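Local atomic coordinates of beta-lactamase (Serratia marcescens, PDB entry 5GWA), a protein that probably hydrolyses the beta-lactam ring of antibiotics as a class A extended-spectrum beta-lactamase, and binds the inhibitor avibactam. Residues A[50-55]-A[131-136]; A[118-121]-A[125-128]; A[152-157]-A[220-225]. All coordinates share one frame; numbering follows the deposited sequence. Where two conformers were deposited one is given.

Contact 1: A[50-55]-A[131-136]; sequences KFHLAL and NFISKL
Ile133 and Phe132 of segment 131-136 meet His52 and Leu55 on one side of helix 50-55. The local axes cross at 84°, close to perpendicular. They pass 10.1 Å apart, and even the nearest alpha carbons, His52 CA and Ile133 CA, are separated by 7.1 Å, so side chains do the bridging. Ile133 makes the central contact. Its CD1 rests against His52 CB at 3.9 Å, while CG1 lies beside the imidazole edge, near the ring plane, rather than above it. The first torsion of Ile133 (chi1 -67°) sets CG1 anti to the carbonyl carbon, and from there the branch carries CD1 across to the other helix. The side chains of Leu55 and Ile133 cross at about a right angle, with Leu55 CD1 and Ile133 CD1 4.2 Å apart. Phe132 comes in alongside: its CE2 sits 3.9 Å from Leu55 CB, and its CZ is 4.0 Å from the backbone oxygen Leu55 O.

Helices 164-175 and 182-193 cover neighbouring parts of segment 50-55, with Leu55 also touching Phe174 and Leu188. The same helix carries Lys50, whose NZ is hydrogen-bonded to Ser47 OG, Ser111 OG and Asn113 OD1 in the avibactam pocket.

The closest approaches between side chains are carbon to carbon, with one ring carbon also reaching Leu55 O. With 196 Å² buried in total and no polar pair joining the two segments, the joint is a small contact resting on van der Waals packing, and it ties the helix bearing the active-site lysine into the helical domain of the class A fold.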
loop_
_atom_site.group_PDB
_atom_site.type_symbol
_atom_site.label_atom_id
_atom_site.label_comp_id
_atom_site.label_asym_id
_atom_site.label_seq_id
_atom_site.Cartn_x
_atom_site.Cartn_y
_atom_site.Cartn_z
ATOM N N LYS A 50 -4.989 15.121 1.785
ATOM C CA LYS A 50 -5.971 14.752 0.758
ATOM C C LYS A 50 -7.284 15.508 1.002
ATOM O O LYS A 50 -8.112 15.635 0.090
ATOM C CB LYS A 50 -6.194 13.244 0.719
ATOM C CG LYS A 50 -4.942 12.501 0.244
ATOM C CD LYS A 50 -5.010 11.011 0.548
ATOM C CE LYS A 50 -3.691 10.349 0.210
ATOM N NZ LYS A 50 -3.751 8.880 0.411
ATOM N N PHE A 51 -7.524 15.936 2.235
ATOM C CA PHE A 51 -8.643 16.860 2.500
ATOM C C PHE A 51 -8.478 18.135 1.698
ATOM O O PHE A 51 -9.392 18.569 0.965
ATOM C CB PHE A 51 -8.739 17.136 4.017
ATOM C CG PHE A 51 -9.680 18.259 4.373
ATOM C CD1 PHE A 51 -11.033 18.126 4.125
ATOM C CD2 PHE A 51 -9.213 19.416 4.956
ATOM C CE1 PHE A 51 -11.920 19.123 4.473
ATOM C CE2 PHE A 51 -10.097 20.445 5.268
ATOM C CZ PHE A 51 -11.456 20.282 5.027
ATOM N N HIS A 52 -7.291 18.710 1.786
ATOM C CA HIS A 52 -6.997 20.003 1.168
ATOM C C HIS A 52 -7.121 19.792 -0.344
ATOM O O HIS A 52 -7.660 20.621 -1.062
ATOM C CB HIS A 52 -5.569 20.426 1.500
ATOM C CG HIS A 52 -5.278 20.498 2.969
ATOM N ND1 HIS A 52 -5.348 19.385 3.789
ATOM C CD2 HIS A 52 -4.788 21.491 3.743
ATOM C CE1 HIS A 52 -5.007 19.725 5.013
ATOM N NE2 HIS A 52 -4.658 20.991 5.018
ATOM N N LEU A 53 -6.567 18.681 -0.825
ATOM C CA LEU A 53 -6.645 18.352 -2.255
ATOM C C LEU A 53 -8.094 18.257 -2.748
ATOM O O LEU A 53 -8.457 18.881 -3.767
ATOM C CB LEU A 53 -5.904 17.030 -2.476
ATOM C CG LEU A 53 -6.094 16.415 -3.850
ATOM C CD1 LEU A 53 -5.598 17.331 -4.955
ATOM C CD2 LEU A 53 -5.422 15.059 -3.920
ATOM N N ALA A 54 -8.959 17.663 -1.939
ATOM C CA ALA A 54 -10.350 17.462 -2.286
ATOM C C ALA A 54 -11.062 18.815 -2.366
ATOM O O ALA A 54 -11.843 19.052 -3.289
ATOM C CB ALA A 54 -11.020 16.534 -1.320
ATOM N N LEU A 55 -10.775 19.689 -1.418
ATOM C CA LEU A 55 -11.286 21.076 -1.498
ATOM C C LEU A 55 -10.931 21.717 -2.822
ATOM O O LEU A 55 -11.817 22.274 -3.481
ATOM C CB LEU A 55 -10.731 21.942 -0.370
ATOM C CG LEU A 55 -11.134 21.570 1.051
ATOM C CD1 LEU A 55 -10.395 22.437 2.039
ATOM C CD2 LEU A 55 -12.617 21.671 1.301
ATOM N N ASN A 131 -1.479 27.045 -3.186
ATOM C CA ASN A 131 -1.989 28.413 -3.346
ATOM C C ASN A 131 -3.471 28.542 -3.008
ATOM O O ASN A 131 -3.894 29.521 -2.403
ATOM C CB ASN A 131 -1.743 28.891 -4.774
ATOM C CG ASN A 131 -0.288 29.148 -5.050
ATOM O OD1 ASN A 131 0.492 29.341 -4.133
ATOM N ND2 ASN A 131 0.063 29.288 -6.331
ATOM N N PHE A 132 -4.263 27.584 -3.445
ATOM C CA PHE A 132 -5.687 27.585 -3.195
ATOM C C PHE A 132 -5.941 27.706 -1.707
ATOM O O PHE A 132 -6.787 28.468 -1.241
ATOM C CB PHE A 132 -6.329 26.319 -3.767
ATOM C CG PHE A 132 -7.760 26.154 -3.401
ATOM C CD1 PHE A 132 -8.735 26.899 -4.017
ATOM C CD2 PHE A 132 -8.118 25.374 -2.311
ATOM C CE1 PHE A 132 -10.045 26.818 -3.613
ATOM C CE2 PHE A 132 -9.438 25.189 -1.992
ATOM C CZ PHE A 132 -10.407 25.909 -2.636
ATOM N N ILE A 133 -5.250 26.867 -0.950
ATOM C CA ILE A 133 -5.424 26.864 0.485
ATOM C C ILE A 133 -4.982 28.193 1.092
ATOM O O ILE A 133 -5.725 28.775 1.902
ATOM C CB ILE A 133 -4.632 25.699 1.124
ATOM C CG1 ILE A 133 -5.241 24.356 0.691
ATOM C CG2 ILE A 133 -4.659 25.800 2.654
ATOM C CD1 ILE A 133 -6.685 24.108 1.039
ATOM N N SER A 134 -3.796 28.659 0.717
ATOM C CA SER A 134 -3.284 29.934 1.192
ATOM C C SER A 134 -4.308 31.049 0.956
ATOM O O SER A 134 -4.535 31.912 1.834
ATOM C CB SER A 134 -1.973 30.290 0.506
ATOM O OG SER A 134 -1.527 31.551 0.988
ATOM N N LYS A 135 -4.955 31.012 -0.197
ATOM C CA LYS A 135 -5.888 32.101 -0.555
ATOM C C LYS A 135 -7.245 32.038 0.118
ATOM O O LYS A 135 -7.993 33.036 0.130
ATOM C CB LYS A 135 -6.065 32.160 -2.065
ATOM C CG LYS A 135 -4.794 32.524 -2.790
ATOM C CD LYS A 135 -4.649 34.042 -2.868
ATOM C CE LYS A 135 -3.328 34.436 -3.495
ATOM N NZ LYS A 135 -3.197 35.923 -3.530
ATOM N N LEU A 136 -7.508 30.945 0.828
ATOM C CA LEU A 136 -8.661 30.894 1.714
ATOM C C LEU A 136 -8.442 31.736 2.983
ATOM O O LEU A 136 -9.370 31.888 3.785
ATOM C CB LEU A 136 -8.987 29.440 2.074
ATOM C CG LEU A 136 -9.425 28.555 0.909
ATOM C CD1 LEU A 136 -9.637 27.123 1.383
ATOM C CD2 LEU A 136 -10.685 29.058 0.227
#

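Contact 2: A[118-121]-A[125-128]; sequences ILFR and GTNK. With NA (sodium ion), chain Y; SO4 (sulfate ion), chain F.
Phe120 O accepts from Gly125 N at 2.9 Å, a backbone bond reaching five residues along the chain instead of the four of an alpha-helical turn. It is bent, with an N-H...O angle of 135° and the donor tilted 33° from the carbonyl plane. Gly125 then takes the N-cap position of the next helix with a positive phi of 114°, where a beta carbon would run into the carbonyl oxygen of the preceding residue.

Among the side chains, Phe120 and Thr126 carry the contact. The Thr126 methyl CG2 stands over one face of the phenyl ring, 4.0 Å from the Phe120 ring centroid but displaced toward the rim, and its closest ring atom is Phe120 CE1 at 3.9 Å: a CH-pi contact. The torsion of Thr126 divides its two branches. CG2 lies beside the backbone N and faces the ring, whereas OG1, held between the backbone N and the carbonyl carbon, binds a sodium ion at 2.7 Å. A water on the same ion, 3.0 Å from Asn127 ND2, accepts a hydrogen bond from that amide. Further along, Lys128 NZ donates to a sulfate, but in one of two conformers, so this bond is doubtful; the sulfate probably came from the crystallisation liquor.

Phe120 also meets the Tyr49 ring and packs on Leu53 of helix 49-63. The whole is a short turn linking consecutive helices, 113-123 and 126-135, closed by the Phe120 O to Gly125 N bond, within the mainly helical domain of the class A beta-lactamase fold.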
loop_
_atom_site.group_PDB
_atom_site.type_symbol
_atom_site.label_atom_id
_atom_site.label_comp_id
_atom_site.label_asym_id
_atom_site.label_seq_id
_atom_site.Cartn_x
_atom_site.Cartn_y
_atom_site.Cartn_z
ATOM N N ILE A 118 -3.579 11.164 -9.084
ATOM C CA ILE A 118 -4.445 11.403 -10.269
ATOM C C ILE A 118 -5.161 12.760 -10.136
ATOM O O ILE A 118 -5.148 13.601 -11.054
ATOM C CB ILE A 118 -5.498 10.277 -10.415
ATOM C CG1 ILE A 118 -4.828 8.986 -10.905
ATOM C CG2 ILE A 118 -6.602 10.685 -11.372
ATOM C CD1 ILE A 118 -5.688 7.774 -10.703
ATOM N N LEU A 119 -5.627 13.049 -8.932
ATOM C CA LEU A 119 -6.314 14.306 -8.669
ATOM C C LEU A 119 -5.357 15.499 -8.609
ATOM O O LEU A 119 -5.728 16.582 -9.085
ATOM C CB LEU A 119 -7.172 14.187 -7.390
ATOM C CG LEU A 119 -8.381 13.235 -7.480
ATOM C CD1 LEU A 119 -9.051 13.076 -6.136
ATOM C CD2 LEU A 119 -9.399 13.659 -8.543
ATOM N N PHE A 120 -4.152 15.349 -8.063
ATOM C CA PHE A 120 -3.119 16.407 -8.145
ATOM C C PHE A 120 -2.856 16.757 -9.598
ATOM O O PHE A 120 -2.869 17.934 -9.978
ATOM C CB PHE A 120 -1.812 16.010 -7.453
ATOM C CG PHE A 120 -1.745 16.378 -6.002
ATOM C CD1 PHE A 120 -1.859 17.683 -5.589
ATOM C CD2 PHE A 120 -1.543 15.389 -5.049
ATOM C CE1 PHE A 120 -1.831 18.002 -4.248
ATOM C CE2 PHE A 120 -1.345 15.723 -3.724
ATOM C CZ PHE A 120 -1.532 17.007 -3.310
ATOM N N ARG A 121 -2.771 15.746 -10.447
ATOM C CA ARG A 121 -2.555 16.024 -11.874
ATOM C C ARG A 121 -3.726 16.745 -12.519
ATOM O O ARG A 121 -3.505 17.773 -13.230
ATOM C CB ARG A 121 -2.144 14.761 -12.614
ATOM C CG ARG A 121 -0.694 14.387 -12.285
ATOM C CD ARG A 121 -0.137 13.248 -13.135
ATOM N NE ARG A 121 -0.796 11.975 -12.844
ATOM C CZ ARG A 121 -0.442 11.146 -11.865
ATOM N NH1 ARG A 121 0.577 11.448 -11.075
ATOM N NH2 ARG A 121 -1.074 9.984 -11.719
ATOM N N GLY A 125 -1.448 20.406 -10.044
ATOM C CA GLY A 125 -0.220 20.158 -9.294
ATOM C C GLY A 125 -0.293 20.582 -7.831
ATOM O O GLY A 125 -1.259 21.211 -7.401
ATOM N N THR A 126 0.753 20.254 -7.074
ATOM C CA THR A 126 0.808 20.568 -5.654
ATOM C C THR A 126 0.789 22.086 -5.444
ATOM O O THR A 126 0.118 22.557 -4.525
ATOM C CB THR A 126 2.050 19.979 -4.965
ATOM O OG1 THR A 126 3.232 20.329 -5.677
ATOM C CG2 THR A 126 1.978 18.439 -4.897
ATOM N N ASN A 127 1.464 22.844 -6.323
ATOM C CA ASN A 127 1.484 24.309 -6.148
ATOM C C ASN A 127 0.125 24.944 -6.287
ATOM O O ASN A 127 -0.191 25.845 -5.517
ATOM C CB ASN A 127 2.509 25.027 -7.059
ATOM C CG ASN A 127 2.611 26.512 -6.749
ATOM O OD1 ASN A 127 2.249 27.362 -7.584
ATOM N ND2 ASN A 127 3.002 26.833 -5.517
ATOM N N LYS A 128 -0.719 24.419 -7.171
ATOM C CA LYS A 128 -2.091 24.899 -7.299
ATOM C C LYS A 128 -2.829 24.707 -5.978
ATOM O O LYS A 128 -3.586 25.571 -5.535
ATOM C CB LYS A 128 -2.825 24.160 -8.421
ATOM C CG LYS A 128 -4.278 24.567 -8.595
ATOM C CD LYS A 128 -4.343 25.826 -9.430
ATOM C CE LYS A 128 -3.653 25.628 -10.770
ATOM N NZ LYS A 128 -3.609 26.892 -11.567
HETATM NA NA NA Y . 4.187 22.630 -4.736
HETATM S S SO4 F . 0.044 27.549 -10.643
HETATM O O1 SO4 F . 0.714 28.765 -10.104
HETATM O O2 SO4 F . 0.034 27.474 -12.124
HETATM O O3 SO4 F . 0.803 26.350 -10.133
HETATM O O4 SO4 F . -1.341 27.526 -10.146
HETATM O O HOH W 1 3.837 24.834 -3.434
#

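Contact 3: A[152-157]-A[220-225]; sequences KAWNVQ and DTNNKG. With NA (sodium ion), chain Q; NA (sodium ion), chain B.
Trp154, just after helix 147-151 in what corresponds to the omega loop of class A enzymes, packs against residues 220-225, the loop joining strand 212-218 to strand 227-237. The indole is met from two directions. Asp220 O comes in at the edge, in the ring plane, 3.5 Å from Trp154 CH2. Asn222 lies over a face: its CB is 3.8 Å from the centroid of the Trp154 six-membered ring and 9° off the normal, a CH-pi contact. The Asn222 amide extends past the rim of that ring, with ND2 3.8 Å from Trp154 CZ2 and the two planes 34° apart, so it is inclined rather than stacked.

The second shell fixes both partners. Gln157 NE2 stands 3.5 Å above the opposite face, over the centre of the Trp154 six-membered ring, and donates to Trp154 O at 3.0 Å in a nearly straight bond (166°) that lies close to the Gln157 amide plane. Gln46 NE2 donates to Gln157 OE1, so both ends of this amide are used. Trp154 O also binds a sodium ion, together with Ala153 O, Met150 O and a water, which holds the carbonyls of Ala153 and Trp154 in place.

In segment 220-225, Asp220 OD1 takes the N-H of Thr221 on its anti side. Residues 222-225 form a type I turn, closed by Gly225 N to Asn222 O. His151 of the second subunit packs on Asp220. Asn222 OD1, which also accepts from Ile226 N, makes an Asx turn with Lys224 N at 2.9 Å, the donor standing well above the carbonyl plane.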
loop_
_atom_site.group_PDB
_atom_site.type_symbol
_atom_site.label_atom_id
_atom_site.label_comp_id
_atom_site.label_asym_id
_atom_site.label_seq_id
_atom_site.Cartn_x
_atom_site.Cartn_y
_atom_site.Cartn_z
ATOM N N LYS A 152 9.546 8.416 -2.489
ATOM C CA LYS A 152 10.909 8.287 -3.039
ATOM C C LYS A 152 11.990 8.482 -1.998
ATOM O O LYS A 152 13.139 8.041 -2.204
ATOM C CB LYS A 152 11.135 9.258 -4.177
ATOM C CG LYS A 152 10.570 8.750 -5.488
ATOM C CD LYS A 152 10.999 9.604 -6.633
ATOM C CE LYS A 152 10.762 8.890 -7.951
ATOM N NZ LYS A 152 9.362 8.441 -8.106
ATOM N N ALA A 153 11.663 9.164 -0.904
ATOM C CA ALA A 153 12.654 9.483 0.104
ATOM C C ALA A 153 12.050 9.931 1.425
ATOM O O ALA A 153 11.118 10.733 1.471
ATOM C CB ALA A 153 13.603 10.546 -0.430
ATOM N N TRP A 154 12.655 9.472 2.505
ATOM C CA TRP A 154 12.125 9.656 3.826
ATOM C C TRP A 154 11.821 11.102 4.155
ATOM O O TRP A 154 10.780 11.386 4.674
ATOM C CB TRP A 154 13.107 9.089 4.852
ATOM C CG TRP A 154 12.715 9.341 6.253
ATOM C CD1 TRP A 154 13.218 10.313 7.082
ATOM C CD2 TRP A 154 11.721 8.647 7.016
ATOM N NE1 TRP A 154 12.634 10.236 8.310
ATOM C CE2 TRP A 154 11.693 9.237 8.296
ATOM C CE3 TRP A 154 10.892 7.549 6.766
ATOM C CZ2 TRP A 154 10.861 8.779 9.311
ATOM C CZ3 TRP A 154 10.033 7.121 7.766
ATOM C CH2 TRP A 154 10.035 7.729 9.029
ATOM N N ASN A 155 12.680 12.050 3.795
ATOM C CA ASN A 155 12.540 13.426 4.237
ATOM C C ASN A 155 11.409 14.194 3.523
ATOM O O ASN A 155 10.929 15.226 3.999
ATOM C CB ASN A 155 13.872 14.148 4.020
ATOM C CG ASN A 155 13.757 15.632 4.203
ATOM O OD1 ASN A 155 13.562 16.116 5.319
ATOM N ND2 ASN A 155 13.791 16.362 3.097
ATOM N N VAL A 156 10.997 13.711 2.356
ATOM C CA VAL A 156 10.099 14.500 1.514
ATOM C C VAL A 156 8.754 14.779 2.211
ATOM O O VAL A 156 8.156 15.852 2.054
ATOM C CB VAL A 156 9.859 13.827 0.160
ATOM C CG1 VAL A 156 8.862 14.625 -0.661
ATOM C CG2 VAL A 156 11.175 13.657 -0.605
ATOM N N GLN A 157 8.322 13.856 3.055
ATOM C CA GLN A 157 7.084 14.060 3.835
ATOM C C GLN A 157 7.076 15.322 4.701
ATOM O O GLN A 157 6.036 15.883 4.960
ATOM C CB GLN A 157 6.754 12.847 4.721
ATOM C CG GLN A 157 7.785 12.558 5.805
ATOM C CD GLN A 157 7.583 11.204 6.432
ATOM O OE1 GLN A 157 6.538 10.943 7.043
ATOM N NE2 GLN A 157 8.650 10.420 6.473
ATOM N N ASP A 220 5.565 5.530 7.525
ATOM C CA ASP A 220 6.225 4.317 7.950
ATOM C C ASP A 220 7.166 4.660 9.122
ATOM O O ASP A 220 7.160 5.781 9.661
ATOM C CB ASP A 220 7.005 3.691 6.784
ATOM C CG ASP A 220 6.908 2.152 6.759
ATOM O OD1 ASP A 220 7.570 1.512 7.606
ATOM O OD2 ASP A 220 6.258 1.582 5.826
ATOM N N THR A 221 7.917 3.650 9.546
ATOM C CA THR A 221 8.904 3.785 10.606
ATOM C C THR A 221 10.273 3.587 9.972
ATOM O O THR A 221 10.401 2.900 8.947
ATOM C CB THR A 221 8.634 2.740 11.704
ATOM O OG1 THR A 221 7.268 2.841 12.134
ATOM C CG2 THR A 221 9.543 2.914 12.888
ATOM N N ASN A 222 11.246 4.390 10.395
ATOM C CA ASN A 222 12.557 4.322 9.781
ATOM C C ASN A 222 13.432 3.310 10.517
ATOM O O ASN A 222 12.962 2.629 11.436
ATOM C CB ASN A 222 13.216 5.710 9.700
ATOM C CG ASN A 222 13.605 6.266 11.052
ATOM O OD1 ASN A 222 13.482 5.608 12.072
ATOM N ND2 ASN A 222 14.007 7.531 11.068
ATOM N N ASN A 223 14.680 3.190 10.058
ATOM C CA ASN A 223 15.612 2.220 10.619
ATOM C C ASN A 223 16.033 2.565 12.054
ATOM O O ASN A 223 16.626 1.734 12.728
ATOM C CB ASN A 223 16.821 2.003 9.675
ATOM C CG ASN A 223 17.817 3.168 9.665
ATOM O OD1 ASN A 223 18.999 2.940 9.393
ATOM N ND2 ASN A 223 17.368 4.407 9.914
ATOM N N LYS A 224 15.695 3.767 12.529
ATOM C CA LYS A 224 15.944 4.147 13.920
ATOM C C LYS A 224 14.739 3.969 14.824
ATOM O O LYS A 224 14.755 4.409 15.958
ATOM C CB LYS A 224 16.412 5.607 14.000
ATOM C CG LYS A 224 17.709 5.880 13.262
ATOM C CD LYS A 224 18.906 5.760 14.196
ATOM C CE LYS A 224 20.186 5.438 13.437
ATOM N NZ LYS A 224 21.267 5.004 14.371
ATOM N N GLY A 225 13.654 3.410 14.309
ATOM C CA GLY A 225 12.499 3.165 15.138
ATOM C C GLY A 225 11.566 4.366 15.272
ATOM O O GLY A 225 10.659 4.351 16.082
HETATM NA NA NA Q . 8.641 10.924 2.718
HETATM NA NA NA B . 7.757 4.063 16.155
HETATM O O HOH W 2 6.788 9.083 3.608
HETATM O O HOH W 3 7.848 1.452 15.994
#

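In the fold
Contacts 1 and 2 share helix 126-135 and lie in the helical part of the protein, contact 2 being nested within the chain loop that contact 1 closes. They touch directly through Leu53 CD1 and Phe120 CD1, 3.8 Å apart. Contact 1 is the buried one, apolar and without hydrogen bonds between its segments; contact 2, partly buried, adds a backbone bond and ion-binding side chains. Contact 3 is a surface contact, its centre about 25 Å from that of contact 1 and 23 Å from that of contact 2, and it joins two loops rather than helices. There the backbone is shaped by turns, side-chain amide hydrogen bonds and sodium-bound carbonyls, where contact 1 has regular helix.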